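Cellulase IBT99 (Metagenomes, PDB 6WBT) probably hydrolyses 6-phospho-alpha-glucosides with the help of NAD and a manganese ion, as other family 4 glycosyl hydrolases do. Local coordinates at residues Tyr119-Ile124 with Gly394-Ala399; His403-Ala408 with Leu427-Ile432. All coordinates share one frame; numbering follows the deposited sequence.

Interaction 1. Residues Tyr119-Ile124 with Gly394-Ala399. With NAD (nicotinamide-adenine-dinucleotide), chain G.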
# COMPACT_ATOMS: atom_id res chain seq x y z
N TYR A 119 -19.16 25.29 9.24
CA TYR A 119 -19.52 24.78 10.55
C TYR A 119 -18.41 23.91 11.13
O TYR A 119 -18.21 23.88 12.35
CB TYR A 119 -20.83 24.00 10.46
CG TYR A 119 -21.38 23.50 11.77
CD1 TYR A 119 -21.15 24.18 12.96
CD2 TYR A 119 -22.14 22.33 11.82
CE1 TYR A 119 -21.65 23.71 14.16
CE2 TYR A 119 -22.65 21.86 13.01
CZ TYR A 119 -22.40 22.55 14.18
OH TYR A 119 -22.91 22.07 15.36
N GLY A 120 -17.66 23.21 10.27
CA GLY A 120 -16.60 22.34 10.76
C GLY A 120 -15.45 23.11 11.39
O GLY A 120 -14.96 22.73 12.45
N MSE A 121 -15.02 24.19 10.74
CA MSE A 121 -13.88 24.96 11.23
C MSE A 121 -14.20 25.69 12.53
O MSE A 121 -13.30 26.03 13.30
CB MSE A 121 -13.40 25.95 10.17
CG MSE A 121 -12.75 25.29 8.96
SE MSE A 121 -11.41 26.45 8.13
CE MSE A 121 -10.20 26.64 9.64
N ARG A 122 -15.49 25.94 12.77
CA ARG A 122 -15.90 26.51 14.05
C ARG A 122 -15.80 25.49 15.18
O ARG A 122 -15.67 25.89 16.35
CB ARG A 122 -17.33 27.04 13.97
CG ARG A 122 -17.50 28.33 13.19
CD ARG A 122 -18.84 28.98 13.51
NE ARG A 122 -19.96 28.11 13.17
CZ ARG A 122 -20.61 28.13 12.01
NH1 ARG A 122 -20.24 28.99 11.07
NH2 ARG A 122 -21.62 27.31 11.79
N THR A 123 -15.86 24.20 14.87
CA THR A 123 -15.95 23.15 15.87
C THR A 123 -14.62 22.46 16.16
O THR A 123 -14.51 21.77 17.17
CB THR A 123 -16.98 22.10 15.44
OG1 THR A 123 -18.08 22.75 14.78
CG2 THR A 123 -17.52 21.33 16.64
N ILE A 124 -13.61 22.65 15.31
CA ILE A 124 -12.36 21.90 15.45
C ILE A 124 -11.70 22.19 16.79
O ILE A 124 -11.55 21.30 17.64
CB ILE A 124 -11.41 22.21 14.28
CG1 ILE A 124 -11.97 21.66 12.97
CG2 ILE A 124 -10.02 21.63 14.54
CD1 ILE A 124 -11.09 21.91 11.76
N GLY A 394 -9.55 16.72 4.46
CA GLY A 394 -8.17 16.75 4.91
C GLY A 394 -7.52 18.10 4.73
O GLY A 394 -6.78 18.57 5.60
N LEU A 395 -7.78 18.76 3.59
CA LEU A 395 -7.24 20.09 3.36
C LEU A 395 -7.84 21.11 4.31
O LEU A 395 -7.18 22.10 4.66
CB LEU A 395 -7.47 20.51 1.91
CG LEU A 395 -6.68 19.76 0.84
CD1 LEU A 395 -7.26 20.03 -0.54
CD2 LEU A 395 -5.21 20.14 0.88
N LEU A 396 -9.09 20.90 4.73
CA LEU A 396 -9.72 21.83 5.66
C LEU A 396 -9.14 21.71 7.06
O LEU A 396 -9.05 22.71 7.79
CB LEU A 396 -11.23 21.61 5.69
CG LEU A 396 -12.05 22.71 6.36
CD1 LEU A 396 -12.01 23.98 5.53
CD2 LEU A 396 -13.49 22.26 6.59
N VAL A 397 -8.76 20.49 7.47
CA VAL A 397 -8.12 20.32 8.77
C VAL A 397 -6.73 20.94 8.76
O VAL A 397 -6.30 21.55 9.75
CB VAL A 397 -8.08 18.82 9.14
CG1 VAL A 397 -7.29 18.61 10.43
CG2 VAL A 397 -9.49 18.27 9.28
N GLU A 398 -6.00 20.80 7.65
CA GLU A 398 -4.69 21.43 7.55
C GLU A 398 -4.79 22.95 7.55
O GLU A 398 -3.86 23.63 8.00
CB GLU A 398 -3.98 20.96 6.28
CG GLU A 398 -3.73 19.46 6.23
CD GLU A 398 -3.14 19.01 4.91
OE1 GLU A 398 -2.87 19.88 4.05
OE2 GLU A 398 -2.94 17.79 4.73
N ALA A 399 -5.91 23.50 7.07
CA ALA A 399 -6.10 24.94 7.10
C ALA A 399 -6.27 25.46 8.52
O ALA A 399 -5.87 26.59 8.83
CB ALA A 399 -7.31 25.33 6.25
PA NAD G . -28.47 24.07 19.78
O1A NAD G . -27.89 25.25 19.07
O2A NAD G . -29.93 24.08 20.07
O5B NAD G . -27.65 23.85 21.15
C5B NAD G . -26.21 23.69 21.10
C4B NAD G . -25.63 24.01 22.46
O4B NAD G . -24.18 23.91 22.41
C3B NAD G . -25.92 25.42 23.00
O3B NAD G . -26.38 25.33 24.34
C2B NAD G . -24.55 26.11 22.95
O2B NAD G . -24.41 27.18 23.85
C1B NAD G . -23.65 24.92 23.24
N9A NAD G . -22.25 25.13 22.92
C8A NAD G . -21.75 25.85 21.85
N7A NAD G . -20.44 25.88 21.81
C5A NAD G . -20.04 25.15 22.92
C6A NAD G . -18.77 24.83 23.43
N6A NAD G . -17.63 25.21 22.87
N1A NAD G . -18.73 24.08 24.57
C2A NAD G . -19.88 23.70 25.13
N3A NAD G . -21.13 23.95 24.73
C4A NAD G . -21.15 24.69 23.61
O3 NAD G . -28.11 22.74 18.97
PN NAD G . -28.98 21.45 18.58
O1N NAD G . -29.61 20.89 19.81
O2N NAD G . -29.86 21.78 17.42
O5D NAD G . -27.81 20.46 18.09
C5D NAD G . -26.71 20.22 19.00
C4D NAD G . -25.61 19.49 18.26
O4D NAD G . -26.04 18.14 17.98
C3D NAD G . -25.23 20.08 16.89
O3D NAD G . -23.81 20.12 16.77
C2D NAD G . -25.84 19.04 15.94
O2D NAD G . -25.30 19.05 14.63
C1D NAD G . -25.54 17.76 16.71
N1N NAD G . -26.32 16.60 16.21
C2N NAD G . -25.70 15.62 15.48
C3N NAD G . -26.42 14.54 14.98
C7N NAD G . -25.66 13.47 14.24
O7N NAD G . -26.20 12.90 13.29
N7N NAD G . -24.45 13.16 14.68
C4N NAD G . -27.79 14.49 15.21
C5N NAD G . -28.40 15.46 15.97
C6N NAD G . -27.65 16.50 16.46
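M121 meets L396 in a buried contact between two helices, one from each part of the family 4 glycosyl hydrolase fold. Helix 114-136 belongs to the Rossmann-type, NAD-binding part. Helix 380-402 belongs to the C-terminal part. The backbones come closest at M121 and L396, with 7.6 Å between their CA atoms.

The contact across the helices is apolar. M121 is a selenomethionine, and its side chain crosses that of L396 obliquely. The SE atom of M121 lies 3.6 Å from CD1 of L396. The chain of M121 also touches the branch point, with its CG 3.7 Å from CG of L396. A bend at chi3 (60°) brings the methyl CE of M121 to 4.3 Å from the carbonyl carbon C of A399. L396 points its CB toward helix 114-136, and I124 points its own toward helix 380-402. Helix 151-161 covers the same interface: I153 touches L396 and A157 touches I124.

The polar contacts are made by other residues of helix 114-136. Y119 has its CG anti to the backbone N (chi1 -176°), which places the phenol beside the cofactor ribose. The OH of Y119 donates to O3D of NAD at 2.6 Å, and O3D sits at the ring edge, in the plane of the ring. R122 lays a face of its guanidinium over CA of Y119 and forms a salt bridge with D97. One turn after Y119, the hydroxyl OG1 of T123 donates to the carbonyl O of Y119 at 2.7 Å, tilted 22° from the carbonyl plane.

Interaction 2. Residues His403-Ala408 with Leu427-Ile432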
# COMPACT_ATOMS: atom_id res chain seq x y z
N HIS A 403 -3.01 27.42 9.65
CA HIS A 403 -3.51 28.79 9.48
C HIS A 403 -3.31 29.29 8.06
O HIS A 403 -3.00 30.46 7.83
CB HIS A 403 -2.86 29.74 10.49
CG HIS A 403 -3.12 29.38 11.92
ND1 HIS A 403 -4.13 29.95 12.66
CD2 HIS A 403 -2.50 28.51 12.74
CE1 HIS A 403 -4.12 29.44 13.88
NE2 HIS A 403 -3.14 28.56 13.96
N SER A 404 -3.49 28.40 7.09
CA SER A 404 -3.21 28.69 5.69
C SER A 404 -4.51 29.02 4.97
O SER A 404 -5.44 28.20 4.93
CB SER A 404 -2.51 27.50 5.02
OG SER A 404 -2.33 27.73 3.63
N TYR A 405 -4.58 30.22 4.39
CA TYR A 405 -5.73 30.60 3.58
C TYR A 405 -5.82 29.76 2.31
O TYR A 405 -6.92 29.46 1.85
CB TYR A 405 -5.66 32.09 3.24
CG TYR A 405 -6.71 32.57 2.26
CD1 TYR A 405 -6.45 32.59 0.89
CD2 TYR A 405 -7.95 33.00 2.69
CE1 TYR A 405 -7.40 33.03 -0.01
CE2 TYR A 405 -8.91 33.44 1.80
CZ TYR A 405 -8.63 33.45 0.45
OH TYR A 405 -9.58 33.89 -0.44
N GLU A 406 -4.67 29.38 1.75
CA GLU A 406 -4.67 28.63 0.50
C GLU A 406 -5.19 27.21 0.70
O GLU A 406 -5.84 26.66 -0.20
CB GLU A 406 -3.26 28.60 -0.10
CG GLU A 406 -3.22 28.22 -1.56
CD GLU A 406 -1.83 28.35 -2.15
OE1 GLU A 406 -1.35 27.37 -2.77
OE2 GLU A 406 -1.22 29.42 -2.00
N LYS A 407 -4.92 26.60 1.86
CA LYS A 407 -5.46 25.28 2.14
C LYS A 407 -6.98 25.32 2.24
O LYS A 407 -7.66 24.36 1.84
CB LYS A 407 -4.85 24.73 3.43
CG LYS A 407 -3.36 24.46 3.37
CD LYS A 407 -3.06 23.04 2.93
CE LYS A 407 -1.56 22.76 2.98
NZ LYS A 407 -1.26 21.31 2.79
N ALA A 408 -7.53 26.41 2.77
CA ALA A 408 -8.98 26.55 2.84
C ALA A 408 -9.58 26.71 1.45
O ALA A 408 -10.63 26.14 1.15
CB ALA A 408 -9.35 27.74 3.73
N LEU A 427 -17.04 32.35 -1.89
CA LEU A 427 -17.69 31.75 -0.74
C LEU A 427 -16.75 31.72 0.47
O LEU A 427 -17.19 31.96 1.60
CB LEU A 427 -18.17 30.34 -1.08
CG LEU A 427 -19.64 30.22 -1.49
CD1 LEU A 427 -19.92 28.86 -2.10
CD2 LEU A 427 -20.54 30.47 -0.30
N LEU A 428 -15.47 31.42 0.25
CA LEU A 428 -14.52 31.36 1.35
C LEU A 428 -14.37 32.73 2.01
O LEU A 428 -14.48 32.85 3.24
CB LEU A 428 -13.17 30.85 0.86
CG LEU A 428 -12.04 30.80 1.90
CD1 LEU A 428 -12.41 29.87 3.04
CD2 LEU A 428 -10.73 30.38 1.26
N ASP A 429 -14.13 33.77 1.21
CA ASP A 429 -13.99 35.11 1.77
C ASP A 429 -15.26 35.57 2.47
O ASP A 429 -15.19 36.33 3.44
CB ASP A 429 -13.60 36.10 0.67
CG ASP A 429 -12.20 35.85 0.13
OD1 ASP A 429 -11.36 35.32 0.88
OD2 ASP A 429 -11.94 36.20 -1.04
N ASP A 430 -16.42 35.13 1.99
CA ASP A 430 -17.67 35.43 2.69
C ASP A 430 -17.73 34.74 4.04
O ASP A 430 -18.34 35.27 4.98
CB ASP A 430 -18.87 35.03 1.83
CG ASP A 430 -19.34 36.15 0.93
OD1 ASP A 430 -19.38 37.31 1.39
OD2 ASP A 430 -19.67 35.87 -0.24
N MSE A 431 -17.12 33.57 4.17
CA MSE A 431 -17.12 32.84 5.43
C MSE A 431 -16.06 33.39 6.38
O MSE A 431 -16.18 33.26 7.60
CB MSE A 431 -16.88 31.35 5.19
CG MSE A 431 -17.96 30.68 4.35
SE MSE A 431 -19.75 30.88 5.09
CE MSE A 431 -20.70 29.66 3.91
N ILE A 432 -15.02 34.01 5.82
CA ILE A 432 -13.98 34.62 6.65
C ILE A 432 -14.57 35.76 7.47
O ILE A 432 -14.30 35.89 8.67
CB ILE A 432 -12.81 35.10 5.78
CG1 ILE A 432 -12.15 33.92 5.06
CG2 ILE A 432 -11.78 35.83 6.63
CD1 ILE A 432 -11.43 32.96 5.98
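Y405 and L428 bury the most surface here, and A408 adds a smaller share. Y405 stands at the start of helix 405-414. With chi1 at 173° its CG lies opposite the backbone N, and the ring reaches across to helix 421-434. The methyl CD2 of L428 lies over one face of that ring, a CH-pi contact. L428 CD2 is 4.0 Å from the centroid of the Y405 ring and 29° off its normal. The other methyl, CD1 of L428, rests 3.8 Å from CB of A408, one turn along from Y405.

The ring ends in a polar contact. OH of Y405 donates to OD1 of D429 at 2.6 Å. It reaches OD1 on the syn side, somewhat out of the carboxylate plane. Ring and carboxylate are nearly coplanar, 15° apart, with OD1 at the ring edge. A valine in place of Y405 would probably leave D429 without this donor and L428 CD2 without the ring face it packs on.

S404 is the N-cap of helix 405-414; its OG accepts a weak bond from N of K407. H403, with positive phi, is the first residue past helix 380-402. Helix 405-414 lies between two neighbours: A408 also touches A399 of helix 380-402, while helix 421-434 in turn packs through L427 and M431 on helices 90-103 and 114-136.

In the fold
Interactions 1 and 2 follow each other along the chain, and their centres are about 10 Å apart. Helices 380-402 and 405-414 join them directly. E398 OE1 forms a salt bridge with K407 NZ at 2.5 Å. Nearby, A399 CB packs 3.6 Å from A408 N. Only interaction 1 includes a residue of the NAD pocket, Y119. Interaction 2 lies farther out, with Y405 OH 26.2 Å from NAD O3D. Both sit near a second subunit: E398 forms a salt bridge with R380 of that subunit, and E406 is hydrogen-bonded to its T259. Interaction 1 joins the helix carrying Y119 to helix 380-402, while E398 and E406 reach that subunit from outside the two contacts.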